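Local coordinates for protein hydrogenase maturation factor (Thermoanaerobacter tengcongensis, PDB 3VTH) that probably catalyses the ATP-dependent transfer of a carbamoyl group from carbamoyl phosphate to the C-terminal cysteine of HypE during [NiFe]-hydrogenase maturation, at residues A[703-708]-A[730-735]; A[676-681]-A[707-712]; A[695-700]-A[715-720]. All coordinates share one frame; numbering follows the deposited sequence. Where two conformers were deposited one is given.

Contact 1 of 3, residues A[703-708]-A[730-735]; sequences SFQNRY and VPCNDG. With FE (Fe (III) ion), chain I; AP2 (phosphomethylphosphonic acid adenosyl ester), chain H.
Phe704 and Gln705 meet Cys732 and Asn733 in a side-chain packing contact at the nucleotide and iron site of the Kae1-like, actin-type domain. It joins the 3-10 turn that leads into helix 707-719 to the loop between strand 723-726 and helix 737-749. Cys732 supplies the main packing atom: its SG lies 3.5 Å from the backbone N of Gln705. The sulfur also touches CB of Phe704 and, at 3.9 Å, CG of Gln705. The Gln705 chain then runs on, extended beyond CG, so that its CD comes 3.7 Å from CB of Asn733, with the two amide planes turned 72° apart. Cutting Gln705 back to an alanine removes CG and the amide, which is likely to uncover Asn733 CB and one flank of the sulfur and open a gap between the two segments. Asn733 makes an Asx turn, its OD1 taking the backbone N of Gly735 at 2.8 Å in the carbonyl plane. Next to it, the backbone N of Asp734 donates to AP2 O1A at 3.0 Å, while Asp734 OD1 binds the iron at 2.2 Å. His483, His487, Asp507 and AP2 oxygens O2A and O2B complete the coordination. At the other end of the nucleotide, Asn706 ND2 donates to adenine N1 at 2.9 Å, and OD1 of the same residue caps helix 707-719 through the backbone N of Leu709. The two segments thus hold the adenine and the phosphate-phosphonate end from separate parts of the chain. Behind them, the Phe704 side chain packs on Leu710 and Leu713 of helix 707-719 and on Ile504 of strand 501-507, while Ser703 and Asn706 rest on helix 597-607.

Contact 2 of 3, residues A[676-681]-A[707-712]; sequences TVVNFT and RYLLRR
Val677 and Val678 pack against Leu709 and Arg712 in a helix-helix contact within the actin-type fold of the Kae1-like domain. Helices 666-692 and 707-719 run in roughly the same direction here, their local axes 9.9 Å apart at an angle of -33°. The apolar part centres on Leu709, whose CD2 methyl reaches both valines: it lies 4.1 Å from CG1 of Val677 and equally near CG2 of Val678. With CG of Leu709 beside its backbone N (chi1 -71°), the branch is carried across toward helix 666-692, although the bond from CA to CB does not point there. Val678 and Leu709 lie alongside each other, running in opposite senses. Val678 CG2 has a second partner, the CB of Arg712 at 3.9 Å, and meets that side chain at about a right angle. No hydrogen bond joins the two segments, so contact between them rests on these methyls and the Arg712 CB methylene.

Arg712 adds a CH-pi contact along its own helix and a salt bridge beyond it. Its first torsion (chi1 -83°) puts the CG methylene over the centre of the Tyr708 ring, 3.6 Å above the plane. A bend at chi2 then turns the rest of the chain, and the guanidinium comes to present the centre of one face to Tyr708 OH. That guanidinium forms the salt bridge with Glu632, and the tyrosine hydroxyl is hydrogen-bonded to Asn675, so both polar ends have partners beyond the greasy seam.

A further polar detail belongs to helix 666-692, where Val677 O takes two bonds from Thr681. One comes from the backbone N at 3.0 Å; the other is a close bond from Thr681 OG1 to Val677 O at 2.6 Å, with the hydroxyl lying above the carbonyl plane.

Contact 3 of 3, residues A[695-700]-A[715-720]; sequences NKVVLS and EKLSLS
Leu717 packs on Val697 and Leu699 inside a beta-alpha-beta unit, where strand 696-700 is followed by helix 707-719 and then by the parallel strand 723-726 alongside it in the sheet. This contact joins the helix to the first of those strands. One methyl does the touching: Leu717 CD1 lies 3.9 Å from CG1 of Val697 and, a little farther, 4.3 Å from CD2 of Leu699. Leu717 and Val697 meet nearly at right angles, methyl against methyl. Val697 and Leu699, two residues apart on the strand, both point their CB atoms toward the helix, whereas Val698 between them packs on helix 483-494 on the other side of the sheet. CG1 of Val697 is held anti to its own backbone N (chi1 179°), which brings that methyl to Leu717. The two backbones stay well separated, with CA of Val697 and CA of Leu717 8.4 Å apart. Phe722 and Val724 also pack on Leu717, and Ile504 on both strand residues, so the three touching side chains are buried from several directions. Since every atom meeting here is a methyl carbon and no hydrogen bond crosses, the helix is held on this strand by apolar packing, while backbone bonds join the strands themselves.

All three contacts lie in the same Kae1-like carbamoyltransferase domain and draw on helix 707-719: contact 1 at the turn before it and its first residues, contact 2 on its first turns and contact 3 at its end. Along the chain the order is 676-681, 695-700, 703-708 overlapping 707-712, then 715-720 and 730-735. Centres of contacts 2 and 3 are about 11 Å apart, those of 1 and 2 about 13 Å, and those of 1 and 3 about 16 Å. Phe704 packs on Leu699, and Asn679 probably hydrogen-bonds Lys716, tying the three together. The helix therefore links the nucleotide and iron loops to the sheet and to helix 666-692.

Contact 1 of 3, residues A[703-708]-A[730-735]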
loop_
_atom_site.group_PDB
_atom_site.type_symbol
_atom_site.label_atom_id
_atom_site.label_comp_id
_atom_site.label_asym_id
_atom_site.label_seq_id
_atom_site.Cartn_x
_atom_site.Cartn_y
_atom_site.Cartn_z
ATOM N N SER A 703 4.554 -13.865 4.533
ATOM C CA SER A 703 5.915 -14.239 4.986
ATOM C C SER A 703 6.989 -13.619 4.078
ATOM O O SER A 703 8.121 -13.426 4.490
ATOM C CB SER A 703 6.116 -15.761 5.036
ATOM O OG SER A 703 5.209 -16.405 5.910
ATOM N N PHE A 704 6.636 -13.301 2.834
ATOM C CA PHE A 704 7.623 -12.665 1.950
ATOM C C PHE A 704 7.848 -11.163 2.168
ATOM O O PHE A 704 8.659 -10.538 1.479
ATOM C CB PHE A 704 7.394 -13.060 0.495
ATOM C CG PHE A 704 7.790 -14.466 0.215
ATOM C CD1 PHE A 704 9.143 -14.832 0.249
ATOM C CD2 PHE A 704 6.834 -15.445 -0.021
ATOM C CE1 PHE A 704 9.539 -16.159 -0.000
ATOM C CE2 PHE A 704 7.217 -16.775 -0.256
ATOM C CZ PHE A 704 8.562 -17.138 -0.239
ATOM N N GLN A 705 7.189 -10.610 3.179
ATOM C CA GLN A 705 7.624 -9.344 3.770
ATOM C C GLN A 705 8.998 -9.465 4.451
ATOM O O GLN A 705 9.665 -8.459 4.700
ATOM C CB GLN A 705 6.600 -8.854 4.786
ATOM C CG GLN A 705 5.258 -8.444 4.156
ATOM C CD GLN A 705 4.200 -8.229 5.203
ATOM O OE1 GLN A 705 3.793 -9.171 5.898
ATOM N NE2 GLN A 705 3.741 -6.996 5.329
ATOM N N ASN A 706 9.411 -10.694 4.742
ATOM C CA ASN A 706 10.754 -10.958 5.264
ATOM C C ASN A 706 11.757 -10.699 4.134
ATOM O O ASN A 706 11.746 -11.408 3.106
ATOM C CB ASN A 706 10.817 -12.414 5.747
ATOM C CG ASN A 706 12.108 -12.753 6.455
ATOM O OD1 ASN A 706 13.191 -12.603 5.902
ATOM N ND2 ASN A 706 11.995 -13.210 7.695
ATOM N N ARG A 707 12.593 -9.673 4.306
ATOM C CA ARG A 707 13.521 -9.237 3.257
ATOM C C ARG A 707 14.523 -10.342 2.859
ATOM O O ARG A 707 14.834 -10.524 1.683
ATOM C CB ARG A 707 14.292 -7.977 3.696
ATOM C CG ARG A 707 13.411 -6.750 3.951
ATOM C CD ARG A 707 14.228 -5.572 4.514
ATOM N NE ARG A 707 15.327 -5.233 3.608
ATOM C CZ ARG A 707 15.262 -4.308 2.644
ATOM N NH1 ARG A 707 14.153 -3.598 2.455
ATOM N NH2 ARG A 707 16.316 -4.102 1.861
ATOM N N TYR A 708 15.007 -11.064 3.860
ATOM C CA TYR A 708 15.993 -12.106 3.679
ATOM C C TYR A 708 15.417 -13.302 2.912
ATOM O O TYR A 708 15.991 -13.717 1.899
ATOM C CB TYR A 708 16.541 -12.533 5.037
ATOM C CG TYR A 708 17.749 -13.434 4.956
ATOM C CD1 TYR A 708 19.033 -12.904 4.754
ATOM C CD2 TYR A 708 17.614 -14.813 5.098
ATOM C CE1 TYR A 708 20.156 -13.736 4.684
ATOM C CE2 TYR A 708 18.723 -15.653 5.038
ATOM C CZ TYR A 708 19.990 -15.104 4.820
ATOM O OH TYR A 708 21.073 -15.953 4.774
ATOM N N VAL A 730 1.545 -4.130 -5.607
ATOM C CA VAL A 730 0.601 -4.417 -4.512
ATOM C C VAL A 730 1.355 -5.299 -3.510
ATOM O O VAL A 730 2.388 -5.853 -3.867
ATOM C CB VAL A 730 -0.751 -5.060 -4.995
ATOM C CG1 VAL A 730 -1.395 -4.215 -6.133
ATOM C CG2 VAL A 730 -0.580 -6.531 -5.424
ATOM N N PRO A 731 0.889 -5.374 -2.257
ATOM C CA PRO A 731 1.654 -6.132 -1.262
ATOM C C PRO A 731 1.576 -7.661 -1.466
ATOM O O PRO A 731 0.611 -8.171 -2.059
ATOM C CB PRO A 731 0.988 -5.742 0.068
ATOM C CG PRO A 731 0.319 -4.387 -0.217
ATOM C CD PRO A 731 -0.197 -4.595 -1.623
ATOM N N CYS A 732 2.609 -8.367 -0.990
ATOM C CA CYS A 732 2.561 -9.816 -0.911
ATOM C C CYS A 732 1.743 -10.219 0.317
ATOM O O CYS A 732 1.336 -11.369 0.439
ATOM C CB CYS A 732 3.983 -10.424 -0.859
ATOM S SG CYS A 732 4.957 -9.916 0.592
ATOM N N ASN A 733 1.496 -9.267 1.220
ATOM C CA ASN A 733 0.581 -9.521 2.350
ATOM C C ASN A 733 -0.885 -9.446 1.905
ATOM O O ASN A 733 -1.158 -9.271 0.721
ATOM C CB ASN A 733 0.879 -8.606 3.547
ATOM C CG ASN A 733 0.614 -7.126 3.246
ATOM O OD1 ASN A 733 -0.436 -6.755 2.696
ATOM N ND2 ASN A 733 1.564 -6.274 3.623
ATOM N N ASP A 734 -1.819 -9.583 2.843
ATOM C CA ASP A 734 -3.237 -9.666 2.470
ATOM C C ASP A 734 -3.828 -8.430 1.792
ATOM O O ASP A 734 -4.927 -8.500 1.234
ATOM C CB ASP A 734 -4.097 -10.094 3.665
ATOM C CG ASP A 734 -3.996 -11.590 3.944
ATOM O OD1 ASP A 734 -3.217 -12.276 3.252
ATOM O OD2 ASP A 734 -4.711 -12.086 4.840
ATOM N N GLY A 735 -3.101 -7.314 1.866
ATOM C CA GLY A 735 -3.420 -6.100 1.079
ATOM C C GLY A 735 -3.480 -6.370 -0.414
ATOM O O GLY A 735 -4.168 -5.663 -1.141
HETATM FE FE FE I . -2.358 -14.316 3.390
HETATM P PB AP2 H . -2.762 -14.202 6.620
HETATM O O1B AP2 H . -1.627 -14.884 7.343
HETATM O O2B AP2 H . -3.009 -14.634 5.207
HETATM O O3B AP2 H . -3.997 -14.100 7.479
HETATM C C3A AP2 H . -2.175 -12.491 6.507
HETATM P PA AP2 H . -0.734 -12.237 5.431
HETATM O O1A AP2 H . -0.687 -10.717 5.375
HETATM O O2A AP2 H . -0.714 -13.029 4.146
HETATM O "O5'" AP2 H . 0.518 -12.798 6.290
HETATM C "C5'" AP2 H . 0.904 -12.065 7.447
HETATM C "C4'" AP2 H . 1.808 -12.995 8.224
HETATM O "O4'" AP2 H . 3.073 -13.092 7.568
HETATM C "C3'" AP2 H . 2.122 -12.475 9.613
HETATM O "O3'" AP2 H . 1.038 -12.734 10.511
HETATM C "C2'" AP2 H . 3.379 -13.266 9.915
HETATM O "O2'" AP2 H . 2.956 -14.558 10.366
HETATM C "C1'" AP2 H . 4.081 -13.357 8.553
HETATM N N9 AP2 H . 5.170 -12.338 8.552
HETATM C C8 AP2 H . 5.046 -10.989 8.624
HETATM N N7 AP2 H . 6.258 -10.373 8.654
HETATM C C5 AP2 H . 7.196 -11.339 8.599
HETATM C C6 AP2 H . 8.680 -11.391 8.597
HETATM N N6 AP2 H . 9.425 -10.258 8.648
HETATM N N1 AP2 H . 9.263 -12.620 8.546
HETATM C C2 AP2 H . 8.547 -13.763 8.473
HETATM N N3 AP2 H . 7.197 -13.786 8.485
HETATM C C4 AP2 H . 6.482 -12.627 8.545
#

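Contact 2 of 3, residues A[676-681]-A[707-712]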
loop_
_atom_site.group_PDB
_atom_site.type_symbol
_atom_site.label_atom_id
_atom_site.label_comp_id
_atom_site.label_asym_id
_atom_site.label_seq_id
_atom_site.Cartn_x
_atom_site.Cartn_y
_atom_site.Cartn_z
ATOM N N THR A 676 17.395 -22.568 6.149
ATOM C CA THR A 676 16.690 -23.835 6.026
ATOM C C THR A 676 15.403 -23.683 5.173
ATOM O O THR A 676 15.159 -24.459 4.235
ATOM C CB THR A 676 16.347 -24.397 7.414
ATOM O OG1 THR A 676 17.549 -24.487 8.192
ATOM C CG2 THR A 676 15.708 -25.800 7.299
ATOM N N VAL A 677 14.594 -22.691 5.505
ATOM C CA VAL A 677 13.366 -22.427 4.735
ATOM C C VAL A 677 13.735 -22.152 3.270
ATOM O O VAL A 677 13.188 -22.779 2.367
ATOM C CB VAL A 677 12.569 -21.264 5.328
ATOM C CG1 VAL A 677 11.372 -20.878 4.417
ATOM C CG2 VAL A 677 12.103 -21.615 6.750
ATOM N N VAL A 678 14.710 -21.272 3.048
ATOM C CA VAL A 678 15.195 -21.024 1.690
ATOM C C VAL A 678 15.583 -22.324 0.998
ATOM O O VAL A 678 15.135 -22.585 -0.128
ATOM C CB VAL A 678 16.357 -19.980 1.660
ATOM C CG1 VAL A 678 17.030 -19.902 0.268
ATOM C CG2 VAL A 678 15.828 -18.611 2.089
ATOM N N ASN A 679 16.385 -23.146 1.677
ATOM C CA ASN A 679 16.917 -24.356 1.076
ATOM C C ASN A 679 15.845 -25.381 0.718
ATOM O O ASN A 679 15.835 -25.873 -0.414
ATOM C CB ASN A 679 18.033 -24.964 1.942
ATOM C CG ASN A 679 19.301 -24.114 1.919
ATOM O OD1 ASN A 679 19.427 -23.209 1.101
ATOM N ND2 ASN A 679 20.230 -24.394 2.815
ATOM N N PHE A 680 14.929 -25.674 1.645
ATOM C CA PHE A 680 13.883 -26.648 1.322
ATOM C C PHE A 680 12.895 -26.157 0.252
ATOM O O PHE A 680 12.413 -26.947 -0.559
ATOM C CB PHE A 680 13.231 -27.324 2.556
ATOM C CG PHE A 680 12.278 -26.457 3.380
ATOM C CD1 PHE A 680 11.134 -25.886 2.818
ATOM C CD2 PHE A 680 12.466 -26.327 4.756
ATOM C CE1 PHE A 680 10.245 -25.136 3.587
ATOM C CE2 PHE A 680 11.558 -25.575 5.540
ATOM C CZ PHE A 680 10.453 -24.983 4.946
ATOM N N THR A 681 12.655 -24.849 0.228
ATOM C CA THR A 681 11.759 -24.250 -0.756
ATOM C C THR A 681 12.385 -24.369 -2.148
ATOM O O THR A 681 11.722 -24.758 -3.113
ATOM C CB THR A 681 11.457 -22.777 -0.410
ATOM O OG1 THR A 681 10.964 -22.691 0.931
ATOM C CG2 THR A 681 10.423 -22.193 -1.353
ATOM N N ARG A 707 12.593 -9.673 4.306
ATOM C CA ARG A 707 13.521 -9.237 3.257
ATOM C C ARG A 707 14.523 -10.342 2.859
ATOM O O ARG A 707 14.834 -10.524 1.683
ATOM C CB ARG A 707 14.292 -7.977 3.696
ATOM C CG ARG A 707 13.411 -6.750 3.951
ATOM C CD ARG A 707 14.228 -5.572 4.514
ATOM N NE ARG A 707 15.327 -5.233 3.608
ATOM C CZ ARG A 707 15.262 -4.308 2.644
ATOM N NH1 ARG A 707 14.153 -3.598 2.455
ATOM N NH2 ARG A 707 16.316 -4.102 1.861
ATOM N N TYR A 708 15.007 -11.064 3.860
ATOM C CA TYR A 708 15.993 -12.106 3.679
ATOM C C TYR A 708 15.417 -13.302 2.912
ATOM O O TYR A 708 15.991 -13.717 1.899
ATOM C CB TYR A 708 16.541 -12.533 5.037
ATOM C CG TYR A 708 17.749 -13.434 4.956
ATOM C CD1 TYR A 708 19.033 -12.904 4.754
ATOM C CD2 TYR A 708 17.614 -14.813 5.098
ATOM C CE1 TYR A 708 20.156 -13.736 4.684
ATOM C CE2 TYR A 708 18.723 -15.653 5.038
ATOM C CZ TYR A 708 19.990 -15.104 4.820
ATOM O OH TYR A 708 21.073 -15.953 4.774
ATOM N N LEU A 709 14.285 -13.839 3.377
ATOM C CA LEU A 709 13.597 -14.921 2.656
ATOM C C LEU A 709 13.355 -14.586 1.191
ATOM O O LEU A 709 13.635 -15.389 0.304
ATOM C CB LEU A 709 12.237 -15.255 3.291
ATOM C CG LEU A 709 12.141 -15.965 4.637
ATOM C CD1 LEU A 709 10.693 -16.376 4.885
ATOM C CD2 LEU A 709 13.068 -17.188 4.724
ATOM N N LEU A 710 12.827 -13.392 0.943
ATOM C CA LEU A 710 12.532 -12.967 -0.424
ATOM C C LEU A 710 13.802 -12.866 -1.273
ATOM O O LEU A 710 13.889 -13.471 -2.343
ATOM C CB LEU A 710 11.772 -11.629 -0.440
ATOM C CG LEU A 710 11.321 -11.231 -1.857
ATOM C CD1 LEU A 710 10.266 -12.207 -2.386
ATOM C CD2 LEU A 710 10.830 -9.767 -1.948
ATOM N N ARG A 711 14.790 -12.118 -0.797
ATOM C CA ARG A 711 16.001 -11.880 -1.577
ATOM C C ARG A 711 16.800 -13.168 -1.810
ATOM O O ARG A 711 17.234 -13.448 -2.917
ATOM C CB ARG A 711 16.884 -10.809 -0.917
ATOM C CG ARG A 711 18.234 -10.608 -1.614
ATOM C CD ARG A 711 19.118 -9.592 -0.911
ATOM N NE ARG A 711 19.610 -10.067 0.379
ATOM C CZ ARG A 711 20.636 -10.900 0.527
ATOM N NH1 ARG A 711 21.278 -11.361 -0.539
ATOM N NH2 ARG A 711 21.020 -11.269 1.738
ATOM N N ARG A 712 16.988 -13.953 -0.760
ATOM C CA ARG A 712 17.789 -15.157 -0.852
ATOM C C ARG A 712 17.151 -16.192 -1.767
ATOM O O ARG A 712 17.841 -16.847 -2.534
ATOM C CB ARG A 712 18.004 -15.720 0.546
ATOM C CG ARG A 712 19.140 -15.058 1.260
ATOM C CD ARG A 712 20.313 -15.964 1.035
ATOM N NE ARG A 712 21.582 -15.400 1.407
ATOM C CZ ARG A 712 22.633 -16.127 1.761
ATOM N NH1 ARG A 712 22.545 -17.456 1.834
ATOM N NH2 ARG A 712 23.758 -15.511 2.072
#

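Contact 3 of 3, residues A[695-700]-A[715-720]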
loop_
_atom_site.group_PDB
_atom_site.type_symbol
_atom_site.label_atom_id
_atom_site.label_comp_id
_atom_site.label_asym_id
_atom_site.label_seq_id
_atom_site.Cartn_x
_atom_site.Cartn_y
_atom_site.Cartn_z
ATOM N N ASN A 695 9.183 -23.387 -15.347
ATOM C CA ASN A 695 10.383 -22.607 -15.012
ATOM C C ASN A 695 10.096 -21.215 -14.404
ATOM O O ASN A 695 11.028 -20.464 -14.066
ATOM C CB ASN A 695 11.287 -22.479 -16.252
ATOM C CG ASN A 695 12.699 -22.029 -15.903
ATOM O OD1 ASN A 695 13.403 -22.675 -15.108
ATOM N ND2 ASN A 695 13.119 -20.910 -16.491
ATOM N N LYS A 696 8.811 -20.880 -14.274
ATOM C CA LYS A 696 8.389 -19.632 -13.643
ATOM C C LYS A 696 7.953 -19.911 -12.213
ATOM O O LYS A 696 7.162 -20.842 -11.963
ATOM C CB LYS A 696 7.238 -18.976 -14.404
ATOM C CG LYS A 696 7.622 -18.421 -15.800
ATOM C CD LYS A 696 6.488 -17.572 -16.355
ATOM C CE LYS A 696 6.823 -16.971 -17.736
ATOM N NZ LYS A 696 7.016 -17.996 -18.786
ATOM N N VAL A 697 8.481 -19.104 -11.293
ATOM C CA VAL A 697 8.194 -19.233 -9.875
ATOM C C VAL A 697 7.679 -17.899 -9.355
ATOM O O VAL A 697 8.313 -16.856 -9.578
ATOM C CB VAL A 697 9.449 -19.592 -9.072
ATOM C CG1 VAL A 697 9.115 -19.685 -7.562
ATOM C CG2 VAL A 697 10.057 -20.903 -9.572
ATOM N N VAL A 698 6.538 -17.944 -8.667
ATOM C CA VAL A 698 5.935 -16.771 -8.050
ATOM C C VAL A 698 6.017 -16.909 -6.521
ATOM O O VAL A 698 5.628 -17.939 -5.959
ATOM C CB VAL A 698 4.444 -16.618 -8.477
ATOM C CG1 VAL A 698 3.760 -15.513 -7.679
ATOM C CG2 VAL A 698 4.333 -16.345 -9.973
ATOM N N LEU A 699 6.502 -15.860 -5.858
ATOM C CA LEU A 699 6.579 -15.841 -4.405
ATOM C C LEU A 699 5.600 -14.817 -3.884
ATOM O O LEU A 699 5.666 -13.649 -4.267
ATOM C CB LEU A 699 8.002 -15.477 -3.926
ATOM C CG LEU A 699 9.183 -16.171 -4.620
ATOM C CD1 LEU A 699 10.522 -15.507 -4.204
ATOM C CD2 LEU A 699 9.211 -17.658 -4.310
ATOM N N SER A 700 4.674 -15.246 -3.033
ATOM C CA SER A 700 3.714 -14.297 -2.436
ATOM C C SER A 700 3.226 -14.794 -1.071
ATOM O O SER A 700 3.623 -15.866 -0.620
ATOM C CB SER A 700 2.543 -14.036 -3.398
ATOM O OG SER A 700 1.792 -12.902 -2.976
ATOM N N GLU A 715 17.400 -14.935 -5.367
ATOM C CA GLU A 715 18.775 -15.122 -5.836
ATOM C C GLU A 715 19.075 -16.588 -6.145
ATOM O O GLU A 715 19.537 -16.904 -7.247
ATOM C CB GLU A 715 19.780 -14.577 -4.828
ATOM C CG GLU A 715 19.799 -13.034 -4.723
ATOM C CD GLU A 715 20.689 -12.531 -3.588
ATOM O OE1 GLU A 715 21.344 -13.357 -2.918
ATOM O OE2 GLU A 715 20.754 -11.312 -3.374
ATOM N N LYS A 716 18.793 -17.469 -5.182
ATOM C CA LYS A 716 19.104 -18.892 -5.319
ATOM C C LYS A 716 18.388 -19.533 -6.520
ATOM O O LYS A 716 18.996 -20.277 -7.290
ATOM C CB LYS A 716 18.776 -19.654 -4.034
ATOM C CG LYS A 716 19.462 -21.003 -3.982
ATOM C CD LYS A 716 19.198 -21.769 -2.701
ATOM C CE LYS A 716 20.267 -22.844 -2.559
ATOM N NZ LYS A 716 19.878 -23.895 -1.591
ATOM N N LEU A 717 17.106 -19.213 -6.669
ATOM C CA LEU A 717 16.294 -19.728 -7.764
ATOM C C LEU A 717 16.754 -19.170 -9.103
ATOM O O LEU A 717 16.816 -19.911 -10.095
ATOM C CB LEU A 717 14.811 -19.403 -7.529
ATOM C CG LEU A 717 14.048 -20.127 -6.413
ATOM C CD1 LEU A 717 12.725 -19.402 -6.143
ATOM C CD2 LEU A 717 13.805 -21.597 -6.791
ATOM N N SER A 718 17.075 -17.873 -9.132
ATOM C CA SER A 718 17.586 -17.223 -10.345
ATOM C C SER A 718 18.904 -17.827 -10.805
ATOM O O SER A 718 19.116 -18.010 -12.002
ATOM C CB SER A 718 17.748 -15.706 -10.158
ATOM O OG SER A 718 16.482 -15.064 -10.130
ATOM N N LEU A 719 19.778 -18.155 -9.858
ATOM C CA LEU A 719 21.059 -18.773 -10.191
ATOM C C LEU A 719 20.882 -20.173 -10.779
ATOM O O LEU A 719 21.774 -20.668 -11.454
ATOM C CB LEU A 719 21.999 -18.824 -8.978
ATOM C CG LEU A 719 22.494 -17.510 -8.354
ATOM C CD1 LEU A 719 23.266 -17.785 -7.058
ATOM C CD2 LEU A 719 23.345 -16.695 -9.317
ATOM N N SER A 720 19.730 -20.796 -10.514
ATOM C CA SER A 720 19.402 -22.119 -11.068
ATOM C C SER A 720 18.500 -22.057 -12.298
ATOM O O SER A 720 17.891 -23.060 -12.691
ATOM C CB SER A 720 18.775 -23.015 -10.000
ATOM O OG SER A 720 19.793 -23.531 -9.155
#